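Local coordinates for protein formylmethanofuran--tetrahydromethanopterin formyltransferase (Methanosarcina barkeri, PDB 1M5S) that catalyses the reversible transfer of a formyl group from formylmethanofuran to tetrahydromethanopterin, a step in methanogenesis from carbon dioxide, at residues A37-G42 with G93-T98; K19-L24 with E82-Q87; S130-Q133 with K138-K141; P51-I56 with V248-D253. All coordinates share one frame; numbering follows the deposited sequence.

How the contacts relate
Contacts 1 and 2 share helix 81-95, each using a different end of it, with their centres 13 Å apart. Their segments alternate along the chain, as expected where strand 12-26, helix 30-41 and helix 81-95 belong to one compact ferredoxin-like unit. Contact 4, near the centre of the chain, touches both: A37, T38 and T41 pack on A54, G55 and I56, while I20 meets G251 and L252. It links strand 53-60 of that unit to strand 243-251 of the proximal lobe, through segments 192 residues apart in the chain. Contact 3, a local hairpin, lies farther out, with centres 21 Å from contacts 1 and 2 and 29 Å from contact 4.

Contact 1 (A37-G42 with G93-T98); sequences ATEATG and GQCVLT
C95 pushes its short side chain against E39 and A40 near the C-terminal ends of two helices, 30-41 and 81-95. C95 CB, a methylene, lies 3.7 Å from A40 CA, so it presses on the helix backbone itself, and it also meets A40 CB at 3.9 Å. The third neighbour of C95 CB is E39 CG, at 3.8 Å. From here the sulfur turns anti to the carbonyl carbon of C95 (chi1 -57°), which brings SG beside E39, 3.9 Å from its CG and close to its carbonyl oxygen. E39 therefore offers its aliphatic root to the cysteine; a bend at chi2 (65°) carries the carboxylate onward, where OE2 takes the backbone N-H of A44 of a neighbouring subunit. V96 completes the apolar patch, its CG2 resting 3.7 Å from A40 CB. Small A40 lets the two backbones come close: its CA and that of C95 are 5.1 Å apart.

Threonines tie the chain near both ends. T41 OG1 hydrogen-bonds to A37 O at 2.7 Å, and T98 OG1 reaches Q94 O at the same length but from well above the carbonyl plane. R91, one turn before C95, gives NH1 to the carbonyl oxygens of A40 and G42, a polar clasp beside the apolar patch. Two helices meeting on one face of strands 12-26, 53-60 and 71-78, in the order strand-helix-strand-strand-helix-strand, are the hallmark of a ferredoxin-like alpha/beta sandwich.

Contact 2 (K19-L24 with E82-Q87); sequences KIARVL and EALEEQ
K19 and A21 face L84 where strand 19-24 passes beneath helix 82-87, the two short axes 9.0 Å apart at their closest and their N-to-C directions differing by 29°. This is helix-on-sheet packing in a ferredoxin-like alpha/beta sandwich, with the helix lying nearly along a central strand. L84 supplies the whole of the helix side of the contact. Its CG stands anti to the backbone N (chi1 -167°), which sends the branched end down onto the strand, CD2 foremost. That methyl sits 3.7 Å from A21 N, over the peptide link between I20 and A21, and 3.8 Å from A21 CB. The other branch, CD1, skirts the same alanine methyl more loosely at 4.2 Å. Because A21 carries nothing beyond CB, the leucine can settle directly on the strand backbone.

Alternation along the strand does the sorting: I20 points away from the helix and packs on Q75 and C77, while V23, back on the helix side, rests against L88 and I92 further along helix 81-95. L88 and I155 also press on A21, and T78 and A157 on L84, so the leucine is set among residues of three strands, while L88 of its own helix shares A21 with it. K19 bends at chi2 (-56°) and leads its amine away, the residue making a cation-pi contact with Y81 at the start of the helix; what touches residues 82-87 is K19 CB, 4.0 Å from L84 CD2.

Contact 3 (S130-Q133 with K138-K141); sequences SETQ and KVYK
K138 sits diagonally across from E131 in an antiparallel beta hairpin. Its fully extended side chain crosses the glutamate obliquely, bringing CE to 3.5 Å from E131 OE1; the charged ends are less intimate, with K138 NZ 4.3 Å from E131 OE1, beyond a salt bridge. Attraction between the charges may still help hold the two chains together.

V139 comes next and forms a hydrogen-bonded pair with T132. T132 N donates to V139 O at 2.8 Å in an almost straight bond (172°), and V139 N returns one to T132 O. The two side chains run side by side on the same face of the hairpin, T132 CG2 lying 4.0 Å from V139 CB.

Y140 faces E131 in a non-hydrogen-bonded pair, on the same face as K138. Its CG is anti to the carbonyl carbon (chi1 -72°), and the ring lies alongside the glutamate chain, CE1 4.1 Å from E131 CG, with ring and carboxylate planes 65° apart. A water joins their ends: it donates to E131 OE2 at 2.7 Å and is hydrogen-bonded to Y140 OH.

K141 closes the ladder by exchanging two backbone hydrogen bonds with S130, while K141 CB packs 3.5 Å from S130 OG. On its other edge the second strand pairs with strand 147-170, through K138 with E153 and Y140 with A151. V139 and K141 lean on L150 of that strand, and Y140 reaches F119 and K122 of helix 117-122.

Contact 4 (P51-I56 with V248-D253); sequences PAEAGI and VINGLD
E53 and N250 meet through a single direct bond: N250 ND2 donates to E53 OE1 at 2.7 Å, close to straight (165°). The carboxylate receives it on the anti lone pair of OE1, the one turned away from OE2, and that oxygen lies almost in the amide plane of N250. The side chains cross at about a right angle with their flat groups 51° apart. A water closes a small ring beside this bond, donating one hydrogen to E53 OE1 at 2.8 Å and the other to N250 OD1 at 2.7 Å. OE1 is thus held by two donors, and both polar atoms of the amide are engaged.

Around this first shell, backbone N-H groups add further bonds. V47 N binds E53 OE2, while G163 N binds N250 OD1 in addition to the water, which fixes the amide the right way round for its NH2 to face the glutamate. The bond spans two parts of the chain: E53 opens strand 53-60, an outer strand of a ferredoxin-like sheet in the N-terminal family region, whereas N250 lies near the end of strand 243-251 in the proximal lobe. The CA atoms stay 8.6 Å apart, a gap bridged by the extended glutamate and the asparagine together. C77 touches both side chains and its backbone pairs with E53; on the opposite segment, backbone bonds from N250 to I194 and from I249 to G164 set the strand in place.

Contact 1 (A37-G42 with G93-T98)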
loop_
_atom_site.group_PDB
_atom_site.type_symbol
_atom_site.label_atom_id
_atom_site.label_comp_id
_atom_site.label_asym_id
_atom_site.label_seq_id
_atom_site.Cartn_x
_atom_site.Cartn_y
_atom_site.Cartn_z
ATOM N N ALA A 37 -11.581 -8.879 -1.400
ATOM C CA ALA A 37 -10.973 -10.038 -2.040
ATOM C C ALA A 37 -9.957 -10.710 -1.140
ATOM O O ALA A 37 -9.821 -11.924 -1.153
ATOM C CB ALA A 37 -10.311 -9.624 -3.341
ATOM N N THR A 38 -9.237 -9.909 -0.367
ATOM C CA THR A 38 -8.209 -10.422 0.524
ATOM C C THR A 38 -8.820 -11.143 1.722
ATOM O O THR A 38 -8.421 -12.259 2.056
ATOM C CB THR A 38 -7.297 -9.276 1.013
ATOM O OG1 THR A 38 -6.661 -8.669 -0.122
ATOM C CG2 THR A 38 -6.233 -9.802 1.971
ATOM N N GLU A 39 -9.782 -10.489 2.371
ATOM C CA GLU A 39 -10.506 -11.076 3.490
ATOM C C GLU A 39 -11.156 -12.400 3.076
ATOM O O GLU A 39 -11.029 -13.407 3.771
ATOM C CB GLU A 39 -11.573 -10.091 3.980
ATOM C CG GLU A 39 -12.385 -10.575 5.167
ATOM C CD GLU A 39 -11.561 -10.740 6.435
ATOM O OE1 GLU A 39 -10.712 -9.872 6.727
ATOM O OE2 GLU A 39 -11.801 -11.719 7.173
ATOM N N ALA A 40 -11.703 -12.423 1.866
ATOM C CA ALA A 40 -12.469 -13.564 1.372
ATOM C C ALA A 40 -11.605 -14.755 0.956
ATOM O O ALA A 40 -12.118 -15.868 0.816
ATOM C CB ALA A 40 -13.348 -13.131 0.207
ATOM N N THR A 41 -10.315 -14.514 0.721
ATOM C CA THR A 41 -9.404 -15.562 0.260
ATOM C C THR A 41 -8.284 -15.839 1.256
ATOM O O THR A 41 -7.342 -16.565 0.949
ATOM C CB THR A 41 -8.769 -15.206 -1.098
ATOM O OG1 THR A 41 -8.102 -13.942 -0.997
ATOM C CG2 THR A 41 -9.831 -15.141 -2.192
ATOM N N GLY A 42 -8.405 -15.272 2.455
ATOM C CA GLY A 42 -7.472 -15.574 3.527
ATOM C C GLY A 42 -7.791 -16.905 4.179
ATOM O O GLY A 42 -8.829 -17.502 3.899
ATOM N N GLY A 93 -20.597 -14.632 1.760
ATOM C CA GLY A 93 -21.562 -14.142 2.731
ATOM C C GLY A 93 -20.940 -13.414 3.908
ATOM O O GLY A 93 -21.381 -12.329 4.265
ATOM N N GLN A 94 -19.842 -13.951 4.431
ATOM C CA GLN A 94 -19.230 -13.413 5.640
ATOM C C GLN A 94 -18.143 -12.379 5.372
ATOM O O GLN A 94 -17.752 -11.654 6.289
ATOM C CB GLN A 94 -18.635 -14.541 6.492
ATOM C CG GLN A 94 -19.661 -15.483 7.090
ATOM C CD GLN A 94 -20.819 -14.740 7.734
ATOM O OE1 GLN A 94 -21.890 -14.603 7.139
ATOM N NE2 GLN A 94 -20.591 -14.213 8.938
ATOM N N CYS A 95 -17.591 -12.376 4.159
ATOM C CA CYS A 95 -16.400 -11.576 3.875
ATOM C C CYS A 95 -16.565 -10.570 2.735
ATOM O O CYS A 95 -15.713 -9.703 2.540
ATOM C CB CYS A 95 -15.202 -12.490 3.590
ATOM S SG CYS A 95 -14.825 -13.662 4.920
ATOM N N VAL A 96 -17.650 -10.687 1.979
ATOM C CA VAL A 96 -17.889 -9.787 0.859
ATOM C C VAL A 96 -19.223 -9.041 0.997
ATOM O O VAL A 96 -19.271 -7.812 0.912
ATOM C CB VAL A 96 -17.832 -10.557 -0.473
ATOM C CG1 VAL A 96 -18.057 -9.613 -1.640
ATOM C CG2 VAL A 96 -16.479 -11.246 -0.615
ATOM N N LEU A 97 -20.276 -9.775 1.332
ATOM C CA LEU A 97 -21.558 -9.173 1.674
ATOM C C LEU A 97 -21.391 -8.165 2.808
ATOM O O LEU A 97 -22.012 -7.106 2.805
ATOM C CB LEU A 97 -22.559 -10.265 2.081
ATOM C CG LEU A 97 -23.987 -9.844 2.451
ATOM C CD1 LEU A 97 -24.955 -10.930 2.027
ATOM C CD2 LEU A 97 -24.103 -9.581 3.938
ATOM N N THR A 98 -20.474 -8.465 3.717
ATOM C CA THR A 98 -20.218 -7.641 4.896
ATOM C C THR A 98 -19.186 -6.534 4.656
ATOM O O THR A 98 -18.964 -5.687 5.527
ATOM C CB THR A 98 -19.713 -8.509 6.049
ATOM O OG1 THR A 98 -18.519 -9.187 5.640
ATOM C CG2 THR A 98 -20.762 -9.535 6.433
#

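Contact 2 (K19-L24 with E82-Q87)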
loop_
_atom_site.group_PDB
_atom_site.type_symbol
_atom_site.label_atom_id
_atom_site.label_comp_id
_atom_site.label_asym_id
_atom_site.label_seq_id
_atom_site.Cartn_x
_atom_site.Cartn_y
_atom_site.Cartn_z
ATOM N N LYS A 19 -11.358 -28.473 -7.831
ATOM C CA LYS A 19 -12.514 -27.702 -8.262
ATOM C C LYS A 19 -12.253 -26.221 -7.989
ATOM O O LYS A 19 -11.848 -25.848 -6.881
ATOM C CB LYS A 19 -13.766 -28.170 -7.517
ATOM C CG LYS A 19 -14.015 -29.670 -7.599
ATOM C CD LYS A 19 -14.104 -30.141 -9.044
ATOM C CE LYS A 19 -14.500 -31.604 -9.109
ATOM N NZ LYS A 19 -14.852 -32.009 -10.493
ATOM N N ILE A 20 -12.507 -25.389 -8.996
ATOM C CA ILE A 20 -12.228 -23.956 -8.906
ATOM C C ILE A 20 -13.465 -23.125 -9.248
ATOM O O ILE A 20 -14.020 -23.253 -10.339
ATOM C CB ILE A 20 -11.060 -23.538 -9.856
ATOM C CG1 ILE A 20 -9.766 -24.279 -9.479
ATOM C CG2 ILE A 20 -10.818 -22.033 -9.751
ATOM C CD1 ILE A 20 -8.606 -24.015 -10.409
ATOM N N ALA A 21 -13.883 -22.280 -8.303
ATOM C CA ALA A 21 -14.893 -21.251 -8.559
ATOM C C ALA A 21 -14.228 -19.880 -8.736
ATOM O O ALA A 21 -13.324 -19.540 -7.993
ATOM C CB ALA A 21 -15.895 -21.203 -7.408
ATOM N N ARG A 22 -14.563 -19.199 -9.824
ATOM C CA ARG A 22 -14.120 -17.832 -10.130
ATOM C C ARG A 22 -15.230 -16.840 -9.769
ATOM O O ARG A 22 -16.402 -17.036 -10.126
ATOM C CB ARG A 22 -13.807 -17.737 -11.622
ATOM C CG ARG A 22 -12.801 -16.640 -11.975
ATOM C CD ARG A 22 -12.960 -16.167 -13.420
ATOM N NE ARG A 22 -11.767 -15.504 -13.964
ATOM C CZ ARG A 22 -11.803 -14.690 -15.027
ATOM N NH1 ARG A 22 -12.959 -14.435 -15.658
ATOM N NH2 ARG A 22 -10.731 -14.074 -15.538
ATOM N N VAL A 23 -14.857 -15.826 -8.986
ATOM C CA VAL A 23 -15.767 -14.762 -8.538
ATOM C C VAL A 23 -15.159 -13.384 -8.836
ATOM O O VAL A 23 -13.990 -13.145 -8.546
ATOM C CB VAL A 23 -16.038 -14.833 -7.005
ATOM C CG1 VAL A 23 -17.104 -13.834 -6.619
ATOM C CG2 VAL A 23 -16.438 -16.226 -6.603
ATOM N N LEU A 24 -15.972 -12.471 -9.368
ATOM C CA LEU A 24 -15.582 -11.072 -9.524
ATOM C C LEU A 24 -16.179 -10.226 -8.403
ATOM O O LEU A 24 -17.397 -10.203 -8.218
ATOM C CB LEU A 24 -16.066 -10.531 -10.870
ATOM C CG LEU A 24 -15.893 -9.039 -11.152
ATOM C CD1 LEU A 24 -14.423 -8.667 -11.148
ATOM C CD2 LEU A 24 -16.505 -8.710 -12.487
ATOM N N GLU A 82 -19.199 -30.161 -3.523
ATOM C CA GLU A 82 -20.049 -29.905 -2.361
ATOM C C GLU A 82 -19.384 -28.920 -1.405
ATOM O O GLU A 82 -20.022 -27.986 -0.909
ATOM C CB GLU A 82 -20.341 -31.222 -1.628
ATOM C CG GLU A 82 -20.983 -31.070 -0.244
ATOM C CD GLU A 82 -21.026 -32.382 0.537
ATOM O OE1 GLU A 82 -21.477 -33.403 -0.028
ATOM O OE2 GLU A 82 -20.615 -32.391 1.720
ATOM N N ALA A 83 -18.104 -29.153 -1.134
ATOM C CA ALA A 83 -17.320 -28.287 -0.264
ATOM C C ALA A 83 -17.166 -26.875 -0.837
ATOM O O ALA A 83 -17.177 -25.897 -0.092
ATOM C CB ALA A 83 -15.950 -28.909 -0.015
ATOM N N LEU A 84 -17.085 -26.776 -2.162
ATOM C CA LEU A 84 -16.908 -25.500 -2.851
ATOM C C LEU A 84 -18.095 -24.553 -2.672
ATOM O O LEU A 84 -17.911 -23.394 -2.303
ATOM C CB LEU A 84 -16.663 -25.735 -4.343
ATOM C CG LEU A 84 -16.150 -24.524 -5.124
ATOM C CD1 LEU A 84 -14.931 -23.951 -4.410
ATOM C CD2 LEU A 84 -15.808 -24.915 -6.553
ATOM N N GLU A 85 -19.299 -25.039 -2.971
ATOM C CA GLU A 85 -20.530 -24.281 -2.753
ATOM C C GLU A 85 -20.592 -23.783 -1.318
ATOM O O GLU A 85 -20.930 -22.630 -1.068
ATOM C CB GLU A 85 -21.759 -25.153 -3.054
ATOM C CG GLU A 85 -23.107 -24.493 -2.734
ATOM C CD GLU A 85 -24.278 -25.111 -3.494
ATOM O OE1 GLU A 85 -24.420 -26.353 -3.475
ATOM O OE2 GLU A 85 -25.066 -24.352 -4.099
ATOM N N GLU A 86 -20.182 -24.639 -0.389
ATOM C CA GLU A 86 -20.137 -24.292 1.026
ATOM C C GLU A 86 -19.151 -23.151 1.279
ATOM O O GLU A 86 -19.479 -22.188 1.972
ATOM C CB GLU A 86 -19.734 -25.521 1.847
ATOM C CG GLU A 86 -19.885 -25.381 3.359
ATOM C CD GLU A 86 -19.378 -26.605 4.115
ATOM O OE1 GLU A 86 -19.310 -27.705 3.521
ATOM O OE2 GLU A 86 -19.042 -26.467 5.310
ATOM N N GLN A 87 -17.961 -23.255 0.685
ATOM C CA GLN A 87 -16.913 -22.254 0.867
ATOM C C GLN A 87 -17.308 -20.933 0.233
ATOM O O GLN A 87 -17.034 -19.868 0.778
ATOM C CB GLN A 87 -15.597 -22.734 0.260
ATOM C CG GLN A 87 -14.843 -23.700 1.132
ATOM C CD GLN A 87 -14.566 -23.150 2.512
ATOM O OE1 GLN A 87 -13.785 -22.219 2.670
ATOM N NE2 GLN A 87 -15.172 -23.756 3.528
#

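Contact 3 (S130-Q133 with K138-K141)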
loop_
_atom_site.group_PDB
_atom_site.type_symbol
_atom_site.label_atom_id
_atom_site.label_comp_id
_atom_site.label_asym_id
_atom_site.label_seq_id
_atom_site.Cartn_x
_atom_site.Cartn_y
_atom_site.Cartn_z
ATOM N N SER A 130 -34.772 -7.789 -3.770
ATOM C CA SER A 130 -35.325 -7.463 -5.075
ATOM C C SER A 130 -34.505 -8.217 -6.107
ATOM O O SER A 130 -33.474 -8.810 -5.791
ATOM C CB SER A 130 -35.230 -5.953 -5.351
ATOM O OG SER A 130 -34.782 -5.233 -4.211
ATOM N N GLU A 131 -34.947 -8.152 -7.354
ATOM C CA GLU A 131 -34.225 -8.772 -8.443
ATOM C C GLU A 131 -34.076 -7.750 -9.556
ATOM O O GLU A 131 -35.032 -7.063 -9.913
ATOM C CB GLU A 131 -34.992 -9.992 -8.937
ATOM C CG GLU A 131 -34.197 -10.895 -9.845
ATOM C CD GLU A 131 -35.085 -11.816 -10.644
ATOM O OE1 GLU A 131 -34.986 -11.796 -11.889
ATOM O OE2 GLU A 131 -35.904 -12.531 -10.027
ATOM N N THR A 132 -32.845 -7.571 -10.017
ATOM C CA THR A 132 -32.557 -6.605 -11.064
ATOM C C THR A 132 -31.678 -7.249 -12.137
ATOM O O THR A 132 -31.390 -8.451 -12.081
ATOM C CB THR A 132 -31.868 -5.326 -10.478
ATOM O OG1 THR A 132 -31.647 -4.369 -11.520
ATOM C CG2 THR A 132 -30.538 -5.668 -9.813
ATOM N N GLN A 133 -31.309 -6.454 -13.135
ATOM C CA GLN A 133 -30.493 -6.923 -14.242
ATOM C C GLN A 133 -29.347 -5.954 -14.521
ATOM O O GLN A 133 -29.575 -4.815 -14.941
ATOM C CB GLN A 133 -31.358 -7.071 -15.492
ATOM C CG GLN A 133 -30.601 -7.487 -16.723
ATOM C CD GLN A 133 -31.350 -8.522 -17.521
ATOM O OE1 GLN A 133 -31.800 -9.535 -16.976
ATOM N NE2 GLN A 133 -31.504 -8.274 -18.820
ATOM N N LYS A 138 -28.398 -11.575 -14.331
ATOM C CA LYS A 138 -29.439 -11.641 -13.313
ATOM C C LYS A 138 -28.842 -11.455 -11.920
ATOM O O LYS A 138 -28.091 -12.309 -11.429
ATOM C CB LYS A 138 -30.164 -12.986 -13.391
ATOM C CG LYS A 138 -31.293 -13.147 -12.384
ATOM C CD LYS A 138 -32.091 -14.414 -12.649
ATOM C CE LYS A 138 -33.048 -14.712 -11.511
ATOM N NZ LYS A 138 -33.826 -15.961 -11.767
ATOM N N VAL A 139 -29.282 -10.391 -11.247
ATOM C CA VAL A 139 -28.690 -9.956 -9.984
ATOM C C VAL A 139 -29.743 -9.767 -8.888
ATOM O O VAL A 139 -30.836 -9.254 -9.130
ATOM C CB VAL A 139 -27.905 -8.632 -10.171
ATOM C CG1 VAL A 139 -27.360 -8.149 -8.837
ATOM C CG2 VAL A 139 -26.791 -8.826 -11.178
ATOM N N TYR A 140 -29.377 -10.123 -7.667
ATOM C CA TYR A 140 -30.249 -9.959 -6.498
ATOM C C TYR A 140 -29.779 -8.768 -5.674
ATOM O O TYR A 140 -28.573 -8.587 -5.448
ATOM C CB TYR A 140 -30.218 -11.212 -5.625
ATOM C CG TYR A 140 -30.956 -12.372 -6.275
ATOM C CD1 TYR A 140 -32.354 -12.401 -6.263
ATOM C CD2 TYR A 140 -30.230 -13.395 -6.884
ATOM C CE1 TYR A 140 -33.031 -13.452 -6.888
ATOM C CE2 TYR A 140 -30.906 -14.444 -7.515
ATOM C CZ TYR A 140 -32.307 -14.469 -7.520
ATOM O OH TYR A 140 -32.962 -15.482 -8.145
ATOM N N LYS A 141 -30.732 -7.906 -5.324
ATOM C CA LYS A 141 -30.489 -6.768 -4.441
ATOM C C LYS A 141 -30.810 -7.167 -3.006
ATOM O O LYS A 141 -31.936 -7.561 -2.705
ATOM C CB LYS A 141 -31.379 -5.590 -4.849
ATOM C CG LYS A 141 -30.698 -4.533 -5.677
ATOM C CD LYS A 141 -31.470 -3.221 -5.601
ATOM C CE LYS A 141 -31.801 -2.694 -6.986
ATOM N NZ LYS A 141 -32.735 -1.536 -6.902
HETATM O O HOH W 1 -35.579 -14.907 -8.807
#

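Contact 4 (P51-I56 with V248-D253)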
loop_
_atom_site.group_PDB
_atom_site.type_symbol
_atom_site.label_atom_id
_atom_site.label_comp_id
_atom_site.label_asym_id
_atom_site.label_seq_id
_atom_site.Cartn_x
_atom_site.Cartn_y
_atom_site.Cartn_z
ATOM N N PRO A 51 -9.709 -24.493 5.195
ATOM C CA PRO A 51 -11.063 -24.659 4.633
ATOM C C PRO A 51 -11.099 -24.686 3.099
ATOM O O PRO A 51 -11.957 -25.344 2.500
ATOM C CB PRO A 51 -11.843 -23.473 5.204
ATOM C CG PRO A 51 -11.153 -23.176 6.509
ATOM C CD PRO A 51 -9.686 -23.471 6.263
ATOM N N ALA A 52 -10.185 -23.962 2.459
ATOM C CA ALA A 52 -10.102 -23.949 1.001
ATOM C C ALA A 52 -8.714 -23.540 0.529
ATOM O O ALA A 52 -7.803 -23.328 1.335
ATOM C CB ALA A 52 -11.149 -23.001 0.418
ATOM N N GLU A 53 -8.539 -23.552 -0.788
ATOM C CA GLU A 53 -7.385 -22.931 -1.422
ATOM C C GLU A 53 -7.894 -21.761 -2.243
ATOM O O GLU A 53 -8.689 -21.943 -3.163
ATOM C CB GLU A 53 -6.673 -23.929 -2.337
ATOM C CG GLU A 53 -5.455 -24.583 -1.719
ATOM C CD GLU A 53 -4.964 -25.790 -2.515
ATOM O OE1 GLU A 53 -4.956 -25.727 -3.764
ATOM O OE2 GLU A 53 -4.597 -26.806 -1.883
ATOM N N ALA A 54 -7.438 -20.558 -1.916
ATOM C CA ALA A 54 -8.005 -19.365 -2.521
ATOM C C ALA A 54 -6.962 -18.272 -2.723
ATOM O O ALA A 54 -5.906 -18.263 -2.087
ATOM C CB ALA A 54 -9.155 -18.851 -1.660
ATOM N N GLY A 55 -7.269 -17.344 -3.616
ATOM C CA GLY A 55 -6.374 -16.228 -3.830
ATOM C C GLY A 55 -6.855 -15.297 -4.917
ATOM O O GLY A 55 -7.831 -15.572 -5.630
ATOM N N ILE A 56 -6.142 -14.189 -5.056
ATOM C CA ILE A 56 -6.468 -13.205 -6.067
ATOM C C ILE A 56 -5.830 -13.620 -7.389
ATOM O O ILE A 56 -4.661 -13.985 -7.442
ATOM C CB ILE A 56 -5.979 -11.810 -5.629
ATOM C CG1 ILE A 56 -6.842 -11.311 -4.469
ATOM C CG2 ILE A 56 -6.024 -10.828 -6.809
ATOM C CD1 ILE A 56 -6.201 -10.225 -3.675
ATOM N N VAL A 248 3.543 -21.864 -5.475
ATOM C CA VAL A 248 2.473 -22.767 -5.897
ATOM C C VAL A 248 1.411 -22.013 -6.686
ATOM O O VAL A 248 0.998 -20.924 -6.301
ATOM C CB VAL A 248 1.810 -23.457 -4.688
ATOM C CG1 VAL A 248 0.667 -24.344 -5.151
ATOM C CG2 VAL A 248 2.834 -24.284 -3.937
ATOM N N ILE A 249 0.960 -22.624 -7.775
ATOM C CA ILE A 249 0.066 -21.996 -8.749
ATOM C C ILE A 249 -1.137 -22.921 -9.002
ATOM O O ILE A 249 -0.962 -24.091 -9.343
ATOM C CB ILE A 249 0.809 -21.753 -10.098
ATOM C CG1 ILE A 249 2.080 -20.938 -9.855
ATOM C CG2 ILE A 249 -0.095 -21.050 -11.094
ATOM C CD1 ILE A 249 3.017 -20.879 -11.025
ATOM N N ASN A 250 -2.336 -22.443 -8.675
ATOM C CA ASN A 250 -3.574 -23.090 -9.105
ATOM C C ASN A 250 -4.098 -22.337 -10.308
ATOM O O ASN A 250 -3.782 -21.167 -10.494
ATOM C CB ASN A 250 -4.621 -23.065 -7.994
ATOM C CG ASN A 250 -4.229 -23.910 -6.805
ATOM O OD1 ASN A 250 -3.109 -24.416 -6.729
ATOM N ND2 ASN A 250 -5.147 -24.063 -5.859
ATOM N N GLY A 251 -4.900 -23.003 -11.129
ATOM C CA GLY A 251 -5.362 -22.370 -12.352
ATOM C C GLY A 251 -6.461 -23.130 -13.065
ATOM O O GLY A 251 -6.674 -24.319 -12.814
ATOM N N LEU A 252 -7.103 -22.455 -14.010
ATOM C CA LEU A 252 -8.274 -22.982 -14.699
ATOM C C LEU A 252 -7.929 -24.088 -15.698
ATOM O O LEU A 252 -8.627 -25.102 -15.779
ATOM C CB LEU A 252 -9.004 -21.840 -15.409
ATOM C CG LEU A 252 -9.536 -20.758 -14.462
ATOM C CD1 LEU A 252 -10.117 -19.595 -15.257
ATOM C CD2 LEU A 252 -10.580 -21.367 -13.535
ATOM N N ASP A 253 -6.859 -23.885 -16.461
ATOM C CA ASP A 253 -6.400 -24.885 -17.419
ATOM C C ASP A 253 -4.884 -25.089 -17.339
ATOM O O ASP A 253 -4.215 -24.497 -16.492
ATOM C CB ASP A 253 -6.826 -24.489 -18.845
ATOM C CG ASP A 253 -6.395 -23.074 -19.231
ATOM O OD1 ASP A 253 -5.332 -22.623 -18.779
ATOM O OD2 ASP A 253 -7.082 -22.435 -20.053
HETATM O O HOH W 2 -2.285 -25.886 -4.611
#